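Local coordinates for beta-methylmalyl-CoA dehydratase (Chloroflexus aurantiacus, PDB 4E3E), which catalyses the reversible dehydration of beta-methylmalyl-CoA to mesaconyl-CoA in the glyoxylate assimilation cycle, at residues 28-33 with 58-63; 34-39 with 65-70; 43-46 with 51-54; 256-261 with 269-274; 24-29 with 224-229. One frame throughout, in Å; residues are numbered along the deposited sequence.

Contact 1. Residues 28-33 with 58-63; sequences ITEGDV and LERAPI
Val-33, in the first turn of helix 30-40, and Ile-63, in the loop ahead of helix 65-80, bring the two backbones closest, with 6.8 Å between their CA atoms. The contact illustrates how one short interface can be split into an apolar half and a charged half. On the apolar side the tip of Ile-63 enters between two branches: its CD1 lies 3.5 Å from Val-33 CG2, tight for two carbons, and 3.7 Å from Ile-28 CG2. Ile-63 CG1 stands anti to the carbonyl carbon (chi1 -56°), which carries CD1 across to both of them. Thr-29 and Asp-32 start helix 30-40 with a capping box, Thr-29 N donating to Asp-32 OD2 over 2.8 Å; Thr-29 OG1 also accepts a weak bond from Gly-31 N. On the charged side Glu-30 and Arg-60 reach out from opposite directions. Glu-30 OE2 meets the edge of the guanidinium in a salt bridge with Arg-60 NH1, the two planes turned 52° apart; the 2.5 Å from OE2 to NH1 is implausibly short and doubtful, and the N-H points well off the line (131°). A water accepts a hydrogen bond from Arg-60 NE and donates one to Ala-61 O. With an alanine here instead of Glu-30, Arg-60 would probably lose its charged mate and its guanidinium would be freer to turn. By similarity, Pro-62 and Ile-63 belong to the substrate-binding site.

Contact 2. Residues 34-39 with 65-70; sequences ALYTSL and SLLVFH
Tyr-36 spans the gap between helices 30-40 and 65-80, whose local axes pass 11.2 Å apart at 104°, a steep crossing bridged by one long aromatic side chain. Helix 65-80 lies against the antiparallel sheet of this HotDog-clan enzyme, where Phe-69 packs on Ile-274, and helix 30-40 crosses it on the side of Leu-67. The CH-pi contact comes first: Leu-67 CB sits over one face of the Tyr-36 ring, 4.1 Å from the centroid and 18° off the normal, displaced toward the rim. Tyr-36 CG is anti to the backbone N (chi1 -171°), an extended course that sends the ring out over Leu-67 as the two side chains slide past each other in opposite directions. At the ring's edge, near its plane, Tyr-36 CE1 faces His-70 CD2 at 4.3 Å, edge against edge. The polar ends are satisfied outside these segments: Tyr-36 OH and His-70 NE2 both hydrogen-bond Ser-255 OG of helix 250-265, while His-70 ND1 pairs with Tyr-249 OH. Van der Waals contacts include Tyr-36 OH 3.4 Å from Leu-66 CB at one end of the side chain and Tyr-36 CB 3.9 Å from Leu-67 CD2 at the other.

Contact 3. Residues 43-46 with 51-54; sequences RFAL and PFAQ
Phe-52 lays its ring on Ala-45, and tracing it outward shows how a single methyl can fill an aromatic face. Its CB starts 4.1 Å from Ala-45 O. CG, anti to the backbone N (chi1 -174°), continues straight away from helix 50-55 toward helix 45-48 and comes within the same range of both Ala-45 O and Ala-45 CB. One rim of the ring then runs along the backbone: CD1 is 3.8 Å from Ala-45 C, and CE1 nears Leu-46 N, which approaches obliquely. CD2 and CE2, on the other rim, have Ala-45 CB as their neighbour, as does CZ at the far end, 3.8 Å from it. The methyl carbon Ala-45 CB is therefore almost centred, in a CH-pi contact 3.7 Å from the centroid of the Phe-52 ring and only 7° off its normal. The two short helices follow one another with a single residue, Ser-49, between them, in the mostly helical connection between helix 30-40 and helix 65-80, in the MaoC-like region. Replacing Phe-52 by a serine would probably leave the Ala-45 methyl without its aromatic lid and open a gap between the helices. Beside the ring, Leu-46 leaves its CA pointing away from helix 50-55, but the bend at chi2 (59°) turns CD1 back to 3.9 Å from Ala-53 CB. Ala-53 CB also rests against Leu-46 O, at 3.8 Å. Leu-46 and Ala-53 both pack in addition on Pro-62, part of the substrate-binding site by similarity, whereas Pro-51 touches Thr-104 of the third subunit.

Contact 4. Residues 256-261 with 269-274; sequences LARSLS and LSIAAI
Arg-258 reaches from helix 250-265 to the start of strand 270-278, where Ile-271 receives its length and face and Leu-269 its edge. Apolar packing comes from the isoleucine, which slides past the arginine in the opposite direction: Ile-271 CD1 lies 3.8 Å from Arg-258 CD, and Ile-271 CG1 sits 3.9 Å above the guanidinium plane, displaced toward its rim. Arg-258 CG runs anti to the backbone N (chi1 167°) and the chain bends at chi2 (66°), which swings the flat group alongside the strand. Polar contacts gather at the edge. NH2 donates a hydrogen bond to a water 3.0 Å away, and that water donates to Leu-269 O at 3.1 Å, a one-water bridge to the backbone. NH1 has a direct acceptor in Ala-268 O, and Phe-44 adds a cation-pi contact, so a buried charge is met by carbonyl, water and ring together. In the fold, helix 250-265 and helix 65-80 meet here, as Leu-66 packs on both Arg-258 and Ile-271; the strand lies between 84-95 and 338-349 in the antiparallel sheet, and on the latter side Ala-272 and Ala-273 face Thr-345 in a classic beta bulge.

Contact 5. Residues 24-29 with 224-229; sequences TPRTIT and LYQNTA
Arg-26 spreads its guanidinium edge toward Leu-224 and Gln-226, two neighbouring acceptors at the end of helix 215-224. NH2 donates to Leu-224 O over 2.9 Å, at 144°, with the donor in the carbonyl plane. NE gives a weak, bent bond to Gln-226 OE1, 3.0 Å long, and the amide stands nearly upright to the guanidinium, 78° between planes. Thr-24 CG2 packs 3.8 Å from Gln-226 NE2. Bends at chi2 (79°) and chi3 fold the arginine back over its own strand, where NH1 reaches Thr-27 O at 2.9 Å, and the same NH1 forms a salt bridge with Asp-32 of helix 30-40. The next shell fixes the acceptors. Gln-226 closes the helix in a Schellman motif; its OE1 also accepts from Lys-75 NZ, and its NE2 donates to Ser-48 OG and Ser-42 O of the second subunit. The arginine ties strand 19-27 to two helix ends and, through Gln-226, to the subunit interface. With a carboxylate, a carbonyl of the helix end and one of its own strand around it, the buried guanidinium probably has its charge compensated by Asp-32, and the bonds from NE, NH1 and NH2 are likely to hold its rotation fixed.

In the fold
Contacts 1 and 2 share helix 30-40, their centres about 10 Å apart, and Ile-63 carries one into the other by touching Val-68. Contact 3 is nested in the chain loop closed by contact 1 and touches it where Ala-53 and Leu-46 meet residues 58-62. Contact 5 joins contact 1 through Asp-32 and contact 2 through Tyr-225, whose OH lies against Tyr-36 and His-70. From contact 2 the packing continues into contact 4, centres about 11 Å apart, by Ser-65 OG on Ile-271 O. The substrate site, assigned by similarity, is reached from contacts 1 and 2, which hold Pro-62, Ile-63 and Ser-65; the Ile-63 side chain is about 7 Å from that of Val-98.

Contact 1. Residues 28-33 with 58-63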
# COMPACT_ATOMS: atom_id res chain seq x y z
N ILE A 28 -15.50 -3.62 -0.03
CA ILE A 28 -14.19 -4.23 0.14
C ILE A 28 -13.74 -4.83 -1.19
O ILE A 28 -14.49 -5.58 -1.85
CB ILE A 28 -14.19 -5.27 1.28
CG1 ILE A 28 -14.61 -4.60 2.59
CG2 ILE A 28 -12.81 -5.89 1.44
CD1 ILE A 28 -14.78 -5.58 3.75
N THR A 29 -12.53 -4.45 -1.61
CA THR A 29 -12.07 -4.84 -2.96
C THR A 29 -10.77 -5.62 -2.93
O THR A 29 -10.13 -5.76 -1.87
CB THR A 29 -11.82 -3.61 -3.84
OG1 THR A 29 -10.65 -2.93 -3.35
CG2 THR A 29 -12.99 -2.65 -3.80
N GLU A 30 -10.35 -6.07 -4.11
CA GLU A 30 -9.08 -6.75 -4.27
C GLU A 30 -7.94 -5.85 -3.88
O GLU A 30 -6.88 -6.33 -3.48
CB GLU A 30 -8.89 -7.27 -5.71
CG GLU A 30 -9.86 -8.38 -6.12
CD GLU A 30 -9.50 -9.77 -5.56
OE1 GLU A 30 -8.83 -9.87 -4.49
OE2 GLU A 30 -9.91 -10.78 -6.19
N GLY A 31 -8.15 -4.53 -3.98
CA GLY A 31 -7.09 -3.60 -3.50
C GLY A 31 -6.90 -3.69 -2.00
O GLY A 31 -5.77 -3.56 -1.47
N ASP A 32 -8.02 -3.87 -1.29
CA ASP A 32 -7.96 -4.04 0.17
C ASP A 32 -7.26 -5.34 0.53
O ASP A 32 -6.43 -5.39 1.44
CB ASP A 32 -9.37 -4.00 0.79
CG ASP A 32 -10.05 -2.68 0.56
OD1 ASP A 32 -9.45 -1.62 0.91
OD2 ASP A 32 -11.17 -2.70 0.02
N VAL A 33 -7.59 -6.40 -0.21
CA VAL A 33 -6.94 -7.69 -0.00
C VAL A 33 -5.41 -7.59 -0.14
O VAL A 33 -4.69 -8.12 0.71
CB VAL A 33 -7.47 -8.73 -0.97
CG1 VAL A 33 -6.64 -10.01 -0.90
CG2 VAL A 33 -8.94 -9.01 -0.66
N LEU A 58 -16.06 -22.47 -2.07
CA LEU A 58 -16.32 -21.03 -2.00
C LEU A 58 -16.35 -20.42 -3.40
O LEU A 58 -15.84 -21.02 -4.35
CB LEU A 58 -15.23 -20.32 -1.15
CG LEU A 58 -15.24 -20.67 0.34
CD1 LEU A 58 -14.13 -19.95 1.08
CD2 LEU A 58 -16.59 -20.38 1.00
N GLU A 59 -16.95 -19.26 -3.55
CA GLU A 59 -17.02 -18.58 -4.83
C GLU A 59 -15.66 -18.18 -5.35
O GLU A 59 -15.39 -18.25 -6.52
CB GLU A 59 -17.91 -17.36 -4.76
CG GLU A 59 -19.32 -17.62 -4.28
CD GLU A 59 -20.15 -16.36 -4.19
OE1 GLU A 59 -19.85 -15.39 -4.89
OE2 GLU A 59 -21.13 -16.35 -3.43
N ARG A 60 -14.81 -17.71 -4.44
CA ARG A 60 -13.50 -17.22 -4.76
C ARG A 60 -12.86 -17.03 -3.42
O ARG A 60 -13.46 -17.31 -2.44
CB ARG A 60 -13.57 -15.92 -5.53
CG ARG A 60 -14.49 -14.90 -4.92
CD ARG A 60 -14.67 -13.67 -5.77
NE ARG A 60 -13.46 -12.90 -5.98
CZ ARG A 60 -13.39 -11.83 -6.75
NH1 ARG A 60 -12.26 -11.19 -6.90
NH2 ARG A 60 -14.46 -11.41 -7.37
N ALA A 61 -11.63 -16.57 -3.38
CA ALA A 61 -10.99 -16.40 -2.10
C ALA A 61 -11.78 -15.40 -1.31
O ALA A 61 -12.08 -14.35 -1.80
CB ALA A 61 -9.57 -15.93 -2.28
N PRO A 62 -12.09 -15.72 -0.08
CA PRO A 62 -12.83 -14.79 0.78
C PRO A 62 -11.90 -13.73 1.40
O PRO A 62 -10.70 -13.95 1.47
CB PRO A 62 -13.34 -15.71 1.89
CG PRO A 62 -12.27 -16.76 2.01
CD PRO A 62 -11.80 -17.00 0.59
N ILE A 63 -12.48 -12.62 1.84
CA ILE A 63 -11.78 -11.61 2.63
C ILE A 63 -11.33 -12.24 3.97
O ILE A 63 -12.09 -12.95 4.61
CB ILE A 63 -12.71 -10.38 2.89
CG1 ILE A 63 -13.25 -9.78 1.58
CG2 ILE A 63 -12.01 -9.30 3.71
CD1 ILE A 63 -12.19 -9.42 0.56
O HOH W 1 -11.30 -13.34 -4.34

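Contact 2. Residues 34-39 with 65-70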
# COMPACT_ATOMS: atom_id res chain seq x y z
N ALA A 34 -4.93 -6.93 -1.20
CA ALA A 34 -3.50 -6.87 -1.45
C ALA A 34 -2.80 -6.03 -0.39
O ALA A 34 -1.72 -6.40 0.07
CB ALA A 34 -3.21 -6.34 -2.85
N LEU A 35 -3.42 -4.91 0.01
CA LEU A 35 -2.87 -4.07 1.05
C LEU A 35 -2.72 -4.82 2.38
O LEU A 35 -1.67 -4.70 3.05
CB LEU A 35 -3.74 -2.82 1.25
CG LEU A 35 -3.26 -1.59 0.49
CD1 LEU A 35 -4.36 -0.55 0.53
CD2 LEU A 35 -1.99 -1.01 1.09
N TYR A 36 -3.76 -5.54 2.77
CA TYR A 36 -3.76 -6.35 3.99
C TYR A 36 -2.63 -7.40 3.94
O TYR A 36 -1.86 -7.55 4.90
CB TYR A 36 -5.15 -7.02 4.19
CG TYR A 36 -5.28 -7.70 5.54
CD1 TYR A 36 -5.61 -6.95 6.68
CD2 TYR A 36 -5.02 -9.07 5.70
CE1 TYR A 36 -5.72 -7.56 7.93
CE2 TYR A 36 -5.11 -9.69 6.95
CZ TYR A 36 -5.45 -8.92 8.06
OH TYR A 36 -5.53 -9.49 9.31
N THR A 37 -2.49 -8.09 2.81
CA THR A 37 -1.34 -8.99 2.61
C THR A 37 0.01 -8.26 2.82
O THR A 37 0.91 -8.79 3.47
CB THR A 37 -1.37 -9.64 1.25
OG1 THR A 37 -2.60 -10.35 1.14
CG2 THR A 37 -0.18 -10.61 1.05
N SER A 38 0.13 -7.04 2.28
CA SER A 38 1.39 -6.31 2.26
C SER A 38 1.72 -5.75 3.64
O SER A 38 2.86 -5.34 3.92
CB SER A 38 1.34 -5.18 1.22
OG SER A 38 0.55 -4.06 1.66
N LEU A 39 0.71 -5.69 4.49
CA LEU A 39 0.88 -5.10 5.81
C LEU A 39 1.14 -6.18 6.87
O LEU A 39 1.84 -5.93 7.86
CB LEU A 39 -0.34 -4.24 6.16
CG LEU A 39 -0.47 -2.92 5.39
CD1 LEU A 39 -1.92 -2.46 5.51
CD2 LEU A 39 0.51 -1.90 5.99
N SER A 65 -10.96 -12.89 7.68
CA SER A 65 -11.87 -12.61 8.80
C SER A 65 -11.42 -11.42 9.62
O SER A 65 -12.25 -10.63 10.09
CB SER A 65 -11.99 -13.83 9.73
OG SER A 65 -12.90 -14.77 9.20
N LEU A 66 -10.11 -11.28 9.83
CA LEU A 66 -9.63 -10.14 10.61
C LEU A 66 -9.69 -8.81 9.84
O LEU A 66 -9.87 -7.75 10.46
CB LEU A 66 -8.22 -10.39 11.13
CG LEU A 66 -8.12 -11.50 12.15
CD1 LEU A 66 -6.67 -11.54 12.61
CD2 LEU A 66 -9.05 -11.24 13.33
N LEU A 67 -9.53 -8.86 8.52
CA LEU A 67 -9.77 -7.66 7.70
C LEU A 67 -11.24 -7.22 7.84
O LEU A 67 -11.51 -6.02 8.05
CB LEU A 67 -9.38 -7.88 6.22
CG LEU A 67 -9.60 -6.74 5.21
CD1 LEU A 67 -8.99 -5.41 5.69
CD2 LEU A 67 -9.05 -7.14 3.83
N VAL A 68 -12.17 -8.18 7.74
CA VAL A 68 -13.58 -7.93 8.05
C VAL A 68 -13.74 -7.31 9.45
O VAL A 68 -14.43 -6.29 9.63
CB VAL A 68 -14.44 -9.21 7.95
CG1 VAL A 68 -15.86 -8.95 8.47
CG2 VAL A 68 -14.49 -9.73 6.51
N PHE A 69 -13.11 -7.93 10.44
CA PHE A 69 -13.19 -7.42 11.81
C PHE A 69 -12.73 -5.95 11.96
O PHE A 69 -13.48 -5.13 12.53
CB PHE A 69 -12.47 -8.35 12.78
CG PHE A 69 -12.43 -7.85 14.19
CD1 PHE A 69 -13.50 -8.10 15.06
CD2 PHE A 69 -11.35 -7.13 14.65
CE1 PHE A 69 -13.46 -7.63 16.37
CE2 PHE A 69 -11.31 -6.67 15.96
CZ PHE A 69 -12.37 -6.91 16.81
N HIS A 70 -11.53 -5.62 11.47
CA HIS A 70 -11.00 -4.26 11.59
C HIS A 70 -11.82 -3.21 10.88
O HIS A 70 -11.94 -2.08 11.34
CB HIS A 70 -9.55 -4.19 11.12
CG HIS A 70 -8.63 -5.12 11.88
ND1 HIS A 70 -8.71 -5.27 13.22
CD2 HIS A 70 -7.61 -5.95 11.44
CE1 HIS A 70 -7.77 -6.16 13.62
NE2 HIS A 70 -7.10 -6.57 12.54

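Contact 3. Residues 43-46 with 51-54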
# COMPACT_ATOMS: atom_id res chain seq x y z
N ARG A 43 0.12 -15.81 5.22
CA ARG A 43 0.30 -16.85 4.19
C ARG A 43 -0.80 -17.90 4.14
O ARG A 43 -0.67 -18.87 3.41
CB ARG A 43 1.66 -17.53 4.34
CG ARG A 43 2.83 -16.65 3.91
CD ARG A 43 4.08 -17.50 3.80
NE ARG A 43 4.66 -17.71 5.13
CZ ARG A 43 5.30 -18.81 5.51
NH1 ARG A 43 5.43 -19.83 4.67
NH2 ARG A 43 5.79 -18.89 6.74
N PHE A 44 -1.88 -17.71 4.91
CA PHE A 44 -2.98 -18.69 4.92
C PHE A 44 -3.54 -18.89 3.53
O PHE A 44 -3.87 -17.92 2.84
CB PHE A 44 -4.06 -18.32 5.94
CG PHE A 44 -3.60 -18.48 7.36
CD1 PHE A 44 -3.62 -19.74 7.96
CD2 PHE A 44 -3.05 -17.41 8.06
CE1 PHE A 44 -3.15 -19.92 9.25
CE2 PHE A 44 -2.57 -17.58 9.35
CZ PHE A 44 -2.62 -18.84 9.96
N ALA A 45 -3.62 -20.15 3.11
CA ALA A 45 -3.89 -20.45 1.69
C ALA A 45 -5.27 -20.04 1.23
O ALA A 45 -5.46 -19.65 0.06
CB ALA A 45 -3.62 -21.92 1.38
N LEU A 46 -6.23 -20.11 2.15
CA LEU A 46 -7.63 -19.76 1.86
C LEU A 46 -7.77 -18.33 1.29
O LEU A 46 -8.51 -18.12 0.33
CB LEU A 46 -8.52 -19.92 3.12
CG LEU A 46 -10.02 -19.70 2.91
CD1 LEU A 46 -10.54 -20.70 1.87
CD2 LEU A 46 -10.80 -19.79 4.21
N PRO A 51 -8.32 -20.33 -6.66
CA PRO A 51 -8.57 -21.76 -6.92
C PRO A 51 -8.55 -22.65 -5.65
O PRO A 51 -9.34 -23.58 -5.55
CB PRO A 51 -7.46 -22.15 -7.91
CG PRO A 51 -7.07 -20.83 -8.56
CD PRO A 51 -7.14 -19.85 -7.41
N PHE A 52 -7.69 -22.34 -4.68
CA PHE A 52 -7.68 -23.07 -3.42
C PHE A 52 -9.03 -22.91 -2.72
O PHE A 52 -9.63 -23.90 -2.30
CB PHE A 52 -6.52 -22.58 -2.54
CG PHE A 52 -6.34 -23.38 -1.27
CD1 PHE A 52 -7.06 -23.06 -0.11
CD2 PHE A 52 -5.44 -24.46 -1.22
CE1 PHE A 52 -6.90 -23.80 1.06
CE2 PHE A 52 -5.26 -25.19 -0.04
CZ PHE A 52 -6.00 -24.86 1.09
N ALA A 53 -9.51 -21.67 -2.62
CA ALA A 53 -10.80 -21.39 -1.99
C ALA A 53 -11.95 -22.07 -2.73
O ALA A 53 -12.86 -22.66 -2.10
CB ALA A 53 -11.03 -19.90 -1.88
N GLN A 54 -11.89 -22.06 -4.06
CA GLN A 54 -12.93 -22.72 -4.86
C GLN A 54 -12.96 -24.23 -4.69
O GLN A 54 -14.03 -24.84 -4.74
CB GLN A 54 -12.82 -22.35 -6.33
CG GLN A 54 -13.27 -20.92 -6.59
CD GLN A 54 -12.89 -20.43 -7.97
OE1 GLN A 54 -12.03 -20.99 -8.64
NE2 GLN A 54 -13.53 -19.34 -8.39

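Contact 4. Residues 256-261 with 269-274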
# COMPACT_ATOMS: atom_id res chain seq x y z
N LEU A 256 -1.00 -9.13 13.17
CA LEU A 256 0.35 -9.63 13.12
C LEU A 256 0.48 -11.02 13.78
O LEU A 256 1.10 -11.93 13.21
CB LEU A 256 1.32 -8.63 13.82
CG LEU A 256 1.64 -7.32 13.05
CD1 LEU A 256 2.35 -6.32 13.95
CD2 LEU A 256 2.48 -7.57 11.80
N ALA A 257 -0.10 -11.17 14.98
CA ALA A 257 -0.06 -12.44 15.71
C ALA A 257 -0.66 -13.56 14.87
O ALA A 257 -0.09 -14.66 14.78
CB ALA A 257 -0.78 -12.33 17.05
N ARG A 258 -1.79 -13.28 14.23
CA ARG A 258 -2.43 -14.27 13.38
C ARG A 258 -1.49 -14.65 12.23
O ARG A 258 -1.31 -15.85 11.93
CB ARG A 258 -3.78 -13.76 12.89
CG ARG A 258 -4.43 -14.55 11.75
CD ARG A 258 -4.87 -15.98 12.07
NE ARG A 258 -5.67 -16.49 10.94
CZ ARG A 258 -5.94 -17.77 10.70
NH1 ARG A 258 -5.50 -18.74 11.51
NH2 ARG A 258 -6.68 -18.07 9.63
N SER A 259 -0.89 -13.64 11.59
CA SER A 259 0.04 -13.90 10.51
C SER A 259 1.21 -14.77 10.98
O SER A 259 1.51 -15.79 10.37
CB SER A 259 0.56 -12.59 9.91
OG SER A 259 1.41 -12.89 8.83
N LEU A 260 1.86 -14.39 12.08
CA LEU A 260 2.95 -15.17 12.66
C LEU A 260 2.54 -16.60 13.02
O LEU A 260 3.34 -17.54 12.90
CB LEU A 260 3.45 -14.49 13.93
CG LEU A 260 4.12 -13.12 13.80
CD1 LEU A 260 4.34 -12.53 15.18
CD2 LEU A 260 5.43 -13.22 13.02
N SER A 261 1.30 -16.76 13.49
CA SER A 261 0.77 -18.08 13.86
C SER A 261 0.78 -19.09 12.69
O SER A 261 0.73 -20.31 12.94
CB SER A 261 -0.64 -17.98 14.46
OG SER A 261 -1.63 -17.98 13.44
N LEU A 269 -7.44 -22.63 8.85
CA LEU A 269 -7.71 -21.89 7.62
C LEU A 269 -8.39 -20.55 7.79
O LEU A 269 -8.14 -19.62 7.00
CB LEU A 269 -8.50 -22.76 6.65
CG LEU A 269 -7.65 -23.86 6.00
CD1 LEU A 269 -8.49 -24.50 4.92
CD2 LEU A 269 -6.30 -23.34 5.45
N SER A 270 -9.24 -20.44 8.81
CA SER A 270 -9.97 -19.19 9.05
C SER A 270 -10.38 -19.11 10.50
O SER A 270 -10.49 -20.14 11.19
CB SER A 270 -11.20 -19.09 8.16
OG SER A 270 -12.17 -20.07 8.54
N ILE A 271 -10.60 -17.89 10.96
CA ILE A 271 -11.09 -17.62 12.29
C ILE A 271 -12.60 -17.55 12.24
O ILE A 271 -13.17 -16.78 11.44
CB ILE A 271 -10.53 -16.29 12.85
CG1 ILE A 271 -9.01 -16.41 13.04
CG2 ILE A 271 -11.27 -15.94 14.14
CD1 ILE A 271 -8.31 -15.09 13.37
N ALA A 272 -13.25 -18.37 13.07
CA ALA A 272 -14.71 -18.44 13.06
C ALA A 272 -15.34 -17.68 14.22
O ALA A 272 -16.53 -17.35 14.18
CB ALA A 272 -15.16 -19.89 13.05
N ALA A 273 -14.56 -17.41 15.27
CA ALA A 273 -15.05 -16.66 16.41
C ALA A 273 -13.92 -16.00 17.17
O ALA A 273 -12.80 -16.52 17.20
CB ALA A 273 -15.83 -17.57 17.36
N ILE A 274 -14.23 -14.87 17.79
CA ILE A 274 -13.36 -14.25 18.79
C ILE A 274 -14.05 -14.36 20.16
O ILE A 274 -15.17 -13.87 20.33
CB ILE A 274 -13.07 -12.78 18.46
CG1 ILE A 274 -12.28 -12.70 17.15
CG2 ILE A 274 -12.30 -12.12 19.60
CD1 ILE A 274 -12.34 -11.35 16.46
O HOH W 2 -7.33 -16.67 7.07

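Contact 5. Residues 24-29 with 224-229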
# COMPACT_ATOMS: atom_id res chain seq x y z
N THR A 24 -20.17 5.79 6.75
CA THR A 24 -19.17 5.21 5.89
C THR A 24 -19.19 3.75 5.64
O THR A 24 -18.29 3.05 5.95
CB THR A 24 -17.76 5.54 6.42
OG1 THR A 24 -17.80 6.80 7.04
CG2 THR A 24 -16.78 5.56 5.33
N PRO A 25 -20.25 3.28 5.02
CA PRO A 25 -20.31 1.92 4.54
C PRO A 25 -19.19 1.69 3.54
O PRO A 25 -18.80 2.57 2.84
CB PRO A 25 -21.66 1.84 3.87
CG PRO A 25 -22.01 3.21 3.55
CD PRO A 25 -21.37 4.09 4.56
N ARG A 26 -18.63 0.50 3.55
CA ARG A 26 -17.42 0.25 2.86
C ARG A 26 -17.41 -0.94 1.95
O ARG A 26 -17.49 -2.03 2.41
CB ARG A 26 -16.35 0.06 3.92
CG ARG A 26 -15.01 -0.33 3.39
CD ARG A 26 -14.29 0.88 2.86
NE ARG A 26 -12.88 0.82 3.14
CZ ARG A 26 -12.05 0.02 2.52
NH1 ARG A 26 -12.49 -0.75 1.57
NH2 ARG A 26 -10.79 0.02 2.84
N THR A 27 -17.24 -0.71 0.66
CA THR A 27 -17.06 -1.79 -0.32
C THR A 27 -15.63 -2.30 -0.20
O THR A 27 -14.67 -1.52 -0.23
CB THR A 27 -17.32 -1.31 -1.75
OG1 THR A 27 -18.66 -0.82 -1.83
CG2 THR A 27 -17.13 -2.44 -2.76
N ILE A 28 -15.50 -3.62 -0.03
CA ILE A 28 -14.19 -4.23 0.14
C ILE A 28 -13.74 -4.83 -1.19
O ILE A 28 -14.49 -5.58 -1.85
CB ILE A 28 -14.19 -5.27 1.28
CG1 ILE A 28 -14.61 -4.60 2.59
CG2 ILE A 28 -12.81 -5.89 1.44
CD1 ILE A 28 -14.78 -5.58 3.75
N THR A 29 -12.53 -4.45 -1.61
CA THR A 29 -12.07 -4.84 -2.96
C THR A 29 -10.77 -5.62 -2.93
O THR A 29 -10.13 -5.76 -1.87
CB THR A 29 -11.82 -3.61 -3.84
OG1 THR A 29 -10.65 -2.93 -3.35
CG2 THR A 29 -12.99 -2.65 -3.80
N LEU A 224 -6.68 2.18 6.29
CA LEU A 224 -7.39 1.20 5.45
C LEU A 224 -8.73 0.86 6.12
O LEU A 224 -9.75 0.66 5.45
CB LEU A 224 -6.55 -0.06 5.24
CG LEU A 224 -7.18 -1.18 4.39
CD1 LEU A 224 -7.33 -0.73 2.93
CD2 LEU A 224 -6.37 -2.47 4.46
N TYR A 225 -8.70 0.81 7.46
CA TYR A 225 -9.88 0.50 8.27
C TYR A 225 -10.78 1.73 8.46
O TYR A 225 -11.88 1.60 9.03
CB TYR A 225 -9.47 -0.08 9.64
CG TYR A 225 -8.45 -1.21 9.53
CD1 TYR A 225 -8.53 -2.16 8.48
CD2 TYR A 225 -7.44 -1.35 10.47
CE1 TYR A 225 -7.59 -3.18 8.36
CE2 TYR A 225 -6.51 -2.37 10.38
CZ TYR A 225 -6.58 -3.27 9.33
OH TYR A 225 -5.66 -4.26 9.25
N GLN A 226 -10.32 2.89 7.98
CA GLN A 226 -11.03 4.18 8.19
C GLN A 226 -11.32 4.35 9.71
O GLN A 226 -12.40 4.77 10.15
CB GLN A 226 -12.26 4.27 7.27
CG GLN A 226 -11.86 4.46 5.80
CD GLN A 226 -13.00 4.13 4.87
OE1 GLN A 226 -13.63 3.09 5.02
NE2 GLN A 226 -13.31 5.03 3.92
N ASN A 227 -10.32 3.97 10.49
CA ASN A 227 -10.33 4.07 11.95
C ASN A 227 -9.63 5.38 12.26
O ASN A 227 -8.51 5.61 11.82
CB ASN A 227 -9.60 2.84 12.54
CG ASN A 227 -9.34 2.93 14.06
OD1 ASN A 227 -9.24 4.01 14.64
ND2 ASN A 227 -9.21 1.77 14.70
N THR A 228 -10.31 6.26 12.99
CA THR A 228 -9.83 7.63 13.16
C THR A 228 -9.23 7.96 14.52
O THR A 228 -8.98 9.13 14.76
CB THR A 228 -10.96 8.66 12.99
OG1 THR A 228 -11.96 8.41 13.99
CG2 THR A 228 -11.60 8.55 11.59
N ALA A 229 -9.08 6.97 15.42
CA ALA A 229 -8.64 7.27 16.79
C ALA A 229 -7.32 8.02 16.73
O ALA A 229 -6.42 7.64 16.01
CB ALA A 229 -8.52 6.00 17.66